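Long-range contacts in 2,5-dihydroxypyridine 5,6-dioxygenase (Pseudomonas putida KT2440, PDB 7CUP), which catalyses the iron-dependent, dioxygenolytic opening of the 2,5-dihydroxypyridine ring between carbons 5 and 6, yielding N-formylmaleamate in aerobic nicotinate degradation: residues Q88-E92 with Q111-T117; Q25-K31 with A94-T100. Residue numbers count along the deposited sequence, not the author numbering.

Contact 1 of 2, residues Q88-E92 with Q111-T117; sequences QRALE and QILKTGT
Residues 88-92 form the C-terminal end of helix 85-92. Residues 111-117 carry the last part of helix 107-114, leave helical geometry at Gly-116, whose phi/psi of 108°/-21° would jam a CB against Thr-115 O and so calls for glycine, and reach extended Thr-117. The backbones are closest at Glu-92 and Ile-112, with CA atoms 5.4 Å apart. Ile-112 (chi1 m, chi2 t) fills the buried side, its CD1 4.0 Å from Leu-91 CD1 and its CG1 3.7 Å from Gln-88 CG. Beside this apolar patch, Gln-88, extended in t,t, donates from NE2 to Gln-111 OE1 (3.1 Å) and to Glu-92 OE2 (2.9 Å); a water bridges Gln-88 OE1 and Gln-111 OE1. Glu-92 CD lies 3.5 Å from Thr-115 CG2, while Glu-92 OE1 makes a salt bridge with Arg-89 NE (3.6 Å). Thr-117 OG1 hydrogen-bonds Ala-94 O. Helix 107-114, connecting 96-99 to 118-121 in a beta-alpha-beta crossover, thus meets helix 85-92 by packing and one amide-amide hydrogen bond; the Glu-92 carboxylate is held by its own helix.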
# COMPACT_ATOMS: atom_id res chain seq x y z
N GLN A 88 -2.50 -13.92 -25.77
CA GLN A 88 -2.23 -13.31 -27.09
C GLN A 88 -3.56 -12.81 -27.67
O GLN A 88 -3.59 -11.65 -28.18
CB GLN A 88 -1.48 -14.31 -27.97
CG GLN A 88 -1.07 -13.73 -29.31
CD GLN A 88 -0.51 -14.79 -30.23
OE1 GLN A 88 0.28 -15.63 -29.82
NE2 GLN A 88 -0.96 -14.75 -31.47
N ARG A 89 -4.62 -13.63 -27.63
CA ARG A 89 -5.94 -13.25 -28.23
C ARG A 89 -6.56 -12.08 -27.44
O ARG A 89 -7.37 -11.34 -28.00
CB ARG A 89 -6.92 -14.43 -28.26
CG ARG A 89 -6.53 -15.59 -29.17
CD ARG A 89 -6.95 -15.25 -30.58
NE ARG A 89 -6.57 -16.18 -31.63
CZ ARG A 89 -7.21 -17.31 -31.92
NH1 ARG A 89 -8.20 -17.75 -31.18
NH2 ARG A 89 -6.80 -18.04 -32.93
N ALA A 90 -6.26 -11.96 -26.15
CA ALA A 90 -6.81 -10.89 -25.30
C ALA A 90 -6.22 -9.55 -25.76
O ALA A 90 -6.93 -8.53 -25.74
CB ALA A 90 -6.54 -11.18 -23.84
N LEU A 91 -4.99 -9.58 -26.26
CA LEU A 91 -4.32 -8.37 -26.81
C LEU A 91 -4.77 -8.14 -28.26
O LEU A 91 -5.00 -6.98 -28.61
CB LEU A 91 -2.81 -8.58 -26.71
CG LEU A 91 -2.30 -8.75 -25.28
CD1 LEU A 91 -0.81 -9.03 -25.28
CD2 LEU A 91 -2.58 -7.53 -24.43
N GLU A 92 -4.89 -9.20 -29.07
CA GLU A 92 -5.40 -9.12 -30.47
C GLU A 92 -6.80 -8.51 -30.53
O GLU A 92 -7.15 -7.90 -31.57
CB GLU A 92 -5.41 -10.51 -31.10
CG GLU A 92 -4.03 -10.97 -31.42
CD GLU A 92 -3.96 -12.36 -32.02
OE1 GLU A 92 -5.00 -13.01 -32.19
OE2 GLU A 92 -2.85 -12.76 -32.35
N GLN A 111 2.45 -12.05 -34.60
CA GLN A 111 1.07 -12.52 -34.89
C GLN A 111 0.06 -11.46 -34.43
O GLN A 111 -0.89 -11.18 -35.19
CB GLN A 111 0.86 -13.89 -34.26
CG GLN A 111 1.48 -15.01 -35.08
CD GLN A 111 1.61 -16.26 -34.25
OE1 GLN A 111 0.80 -16.51 -33.35
NE2 GLN A 111 2.63 -17.05 -34.52
N ILE A 112 0.26 -10.83 -33.26
CA ILE A 112 -0.62 -9.72 -32.81
C ILE A 112 -0.63 -8.62 -33.87
O ILE A 112 -1.70 -8.22 -34.28
CB ILE A 112 -0.25 -9.18 -31.40
CG1 ILE A 112 -0.31 -10.27 -30.34
CG2 ILE A 112 -1.14 -8.00 -31.05
CD1 ILE A 112 0.26 -9.88 -29.01
N LEU A 113 0.53 -8.13 -34.28
CA LEU A 113 0.66 -7.01 -35.27
C LEU A 113 0.04 -7.39 -36.63
O LEU A 113 -0.65 -6.55 -37.28
CB LEU A 113 2.16 -6.69 -35.40
CG LEU A 113 2.83 -6.16 -34.13
CD1 LEU A 113 4.32 -5.92 -34.37
CD2 LEU A 113 2.17 -4.87 -33.66
N LYS A 114 0.25 -8.63 -37.05
CA LYS A 114 -0.32 -9.24 -38.28
C LYS A 114 -1.85 -9.17 -38.22
O LYS A 114 -2.46 -9.04 -39.28
CB LYS A 114 0.21 -10.67 -38.41
CG LYS A 114 0.11 -11.29 -39.79
CD LYS A 114 0.34 -12.79 -39.80
CE LYS A 114 0.07 -13.41 -41.15
NZ LYS A 114 -0.80 -14.61 -41.03
N THR A 115 -2.50 -9.25 -37.06
CA THR A 115 -3.99 -9.13 -37.02
C THR A 115 -4.41 -7.69 -37.35
O THR A 115 -5.60 -7.53 -37.53
CB THR A 115 -4.64 -9.48 -35.67
OG1 THR A 115 -4.28 -8.47 -34.72
CG2 THR A 115 -4.31 -10.86 -35.16
N GLY A 116 -3.53 -6.69 -37.34
CA GLY A 116 -3.93 -5.27 -37.46
C GLY A 116 -3.79 -4.48 -36.15
O GLY A 116 -3.69 -3.23 -36.20
N THR A 117 -3.77 -5.16 -35.01
CA THR A 117 -3.50 -4.53 -33.70
C THR A 117 -2.19 -3.75 -33.75
O THR A 117 -1.24 -4.24 -34.34
CB THR A 117 -3.50 -5.56 -32.57
OG1 THR A 117 -4.81 -6.15 -32.55
CG2 THR A 117 -3.15 -4.95 -31.24
O HOH W 1 0.68 -17.83 -31.18

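Contact 2 of 2, residues Q25-K31 with A94-T100; sequences QSVAVLK and ADLVVDT
Two adjacent strands of a five-stranded parallel sheet of order 2-1-3-4-5, as in flavodoxin-like alpha/beta folds, pair here: 26-31 and 96-99, the first and third strands in the chain. Their axes approach to 4.7 Å and cross at -23°, both running in the same N-to-C sense. The parallel bridges are Val-27 with Leu-96, Ala-28 with Val-97, Val-29 with Val-98 and Leu-30 with Asp-99, at CA separations of 4.8-5.0 Å. Strand 53-58 flanks 26-31 on its other edge, and 118-121 flanks 96-99.

Backbone hydrogen bonds alternate across the pair: Leu-96 N to Ser-26 O (3.1 Å), Ala-28 N to Leu-96 O (3.0 Å), Val-98 N to Ala-28 O (2.8 Å), Leu-30 N to Val-98 O (2.9 Å) and Thr-100 N to Leu-30 O (3.0 Å). Asp-95, with helical phi/psi (-77°/-38°), also donates from N to Ser-26 O (2.8 Å). CA-H...O contacts supplement these, such as Val-97 CA to Ala-28 O at 3.1 Å.

Apolar side chains divide between the faces. Val-27, Val-29, Leu-96 and Val-98 share one, where Val-27 CG1 lies 4.1 Å from Val-98 CG2 and Val-29 also meets helix 37-49. On the other, Leu-30 CB packs 4.0 Å from Val-97 CG1, and Ala-28 CB lies 3.7 Å from Ala-94 CB.

Polar side chains close both ends. Asp-95 (chi1 m) accepts Ser-26 N at OD2 (2.8 Å), and a water donates to the same oxygen. Asp-99 instead turns to the backbone amides of Met-101, Met-102 and Leu-103. At the far end Thr-100, chi1 p, donates from OG1 to Leu-30 O at 2.7 Å.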
# COMPACT_ATOMS: atom_id res chain seq x y z
N GLN A 25 -12.24 3.10 -30.84
CA GLN A 25 -11.07 2.23 -30.64
C GLN A 25 -11.14 1.54 -29.27
O GLN A 25 -11.72 2.08 -28.32
CB GLN A 25 -9.80 3.04 -30.80
CG GLN A 25 -9.63 3.70 -32.15
CD GLN A 25 -9.20 2.71 -33.19
OE1 GLN A 25 -8.03 2.31 -33.25
NE2 GLN A 25 -10.16 2.30 -34.00
N SER A 26 -10.51 0.37 -29.19
CA SER A 26 -10.29 -0.38 -27.93
C SER A 26 -8.80 -0.40 -27.60
O SER A 26 -7.96 -0.67 -28.48
CB SER A 26 -10.87 -1.74 -28.02
OG SER A 26 -12.29 -1.63 -28.01
N VAL A 27 -8.49 -0.07 -26.36
CA VAL A 27 -7.09 -0.05 -25.85
C VAL A 27 -6.97 -1.12 -24.76
O VAL A 27 -7.78 -1.11 -23.80
CB VAL A 27 -6.74 1.33 -25.30
CG1 VAL A 27 -5.34 1.32 -24.68
CG2 VAL A 27 -6.87 2.41 -26.36
N ALA A 28 -5.97 -1.98 -24.87
CA ALA A 28 -5.53 -2.89 -23.80
C ALA A 28 -4.21 -2.35 -23.24
O ALA A 28 -3.27 -2.09 -24.02
CB ALA A 28 -5.39 -4.28 -24.34
N VAL A 29 -4.17 -2.18 -21.92
CA VAL A 29 -2.94 -1.80 -21.18
C VAL A 29 -2.37 -3.08 -20.59
O VAL A 29 -3.01 -3.68 -19.70
CB VAL A 29 -3.19 -0.71 -20.11
CG1 VAL A 29 -1.87 -0.34 -19.44
CG2 VAL A 29 -3.84 0.51 -20.72
N LEU A 30 -1.26 -3.54 -21.17
CA LEU A 30 -0.56 -4.79 -20.78
C LEU A 30 0.44 -4.48 -19.67
O LEU A 30 1.26 -3.54 -19.82
CB LEU A 30 0.15 -5.35 -22.00
CG LEU A 30 1.00 -6.57 -21.69
CD1 LEU A 30 0.16 -7.71 -21.12
CD2 LEU A 30 1.75 -6.98 -22.94
N LYS A 31 0.35 -5.22 -18.58
CA LYS A 31 1.25 -5.00 -17.43
C LYS A 31 1.64 -6.33 -16.79
O LYS A 31 0.97 -7.33 -17.05
CB LYS A 31 0.58 -4.09 -16.38
CG LYS A 31 -0.72 -4.64 -15.83
CD LYS A 31 -1.29 -3.78 -14.73
CE LYS A 31 -2.49 -4.40 -14.06
NZ LYS A 31 -2.85 -3.61 -12.86
N ALA A 94 -7.80 -5.95 -28.95
CA ALA A 94 -7.65 -4.48 -28.86
C ALA A 94 -7.28 -3.88 -30.22
O ALA A 94 -6.61 -4.56 -31.02
CB ALA A 94 -6.60 -4.14 -27.83
N ASP A 95 -7.58 -2.60 -30.43
CA ASP A 95 -7.02 -1.87 -31.59
C ASP A 95 -5.56 -1.49 -31.28
O ASP A 95 -4.71 -1.54 -32.17
CB ASP A 95 -7.87 -0.66 -31.92
CG ASP A 95 -9.25 -1.08 -32.42
OD1 ASP A 95 -9.31 -1.69 -33.51
OD2 ASP A 95 -10.21 -0.86 -31.68
N LEU A 96 -5.28 -1.12 -30.04
CA LEU A 96 -3.94 -0.64 -29.63
C LEU A 96 -3.61 -1.26 -28.28
O LEU A 96 -4.50 -1.30 -27.40
CB LEU A 96 -3.95 0.89 -29.52
CG LEU A 96 -2.58 1.50 -29.19
CD1 LEU A 96 -2.26 2.69 -30.11
CD2 LEU A 96 -2.51 1.94 -27.76
N VAL A 97 -2.40 -1.80 -28.14
CA VAL A 97 -1.88 -2.31 -26.83
C VAL A 97 -0.86 -1.29 -26.35
O VAL A 97 -0.01 -0.90 -27.19
CB VAL A 97 -1.26 -3.71 -26.99
CG1 VAL A 97 -0.59 -4.18 -25.70
CG2 VAL A 97 -2.31 -4.71 -27.47
N VAL A 98 -1.02 -0.77 -25.12
CA VAL A 98 0.06 -0.03 -24.42
C VAL A 98 0.85 -1.07 -23.63
O VAL A 98 0.32 -1.59 -22.67
CB VAL A 98 -0.46 1.05 -23.47
CG1 VAL A 98 0.69 1.73 -22.78
CG2 VAL A 98 -1.34 2.04 -24.22
N ASP A 99 2.06 -1.36 -24.04
CA ASP A 99 2.90 -2.37 -23.34
C ASP A 99 3.75 -1.66 -22.28
O ASP A 99 4.68 -0.92 -22.63
CB ASP A 99 3.67 -3.15 -24.41
CG ASP A 99 4.65 -4.15 -23.85
OD1 ASP A 99 4.63 -4.35 -22.61
OD2 ASP A 99 5.46 -4.65 -24.65
N THR A 100 3.46 -1.90 -21.01
CA THR A 100 4.26 -1.43 -19.85
C THR A 100 5.04 -2.58 -19.24
O THR A 100 5.55 -2.39 -18.12
CB THR A 100 3.35 -0.80 -18.79
OG1 THR A 100 2.54 -1.80 -18.15
CG2 THR A 100 2.43 0.25 -19.36
O HOH W 2 -12.74 -1.16 -31.30

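Contact 2 is buried pairing within the parallel sheet, held chiefly by main-chain hydrogen bonds, with side chains of Asp-95 and Thr-100 adding to them at the ends; contact 1, only partly buried, packs two helices through side chains, with a Gln-Gln amide hydrogen bond and a bridging water beside its apolar part. In sequence, the helices of contact 1 bracket strand 96-99 of contact 2. Their centres are about 10 Å apart, and they meet where Leu-91 and Thr-117 pack on Val-97. Both lie away from the iron site, and both touch a second subunit, through Arg-89 and Ala-90 in contact 1 and Ser-26 in contact 2, with a weak, long ion pair from Lys-31.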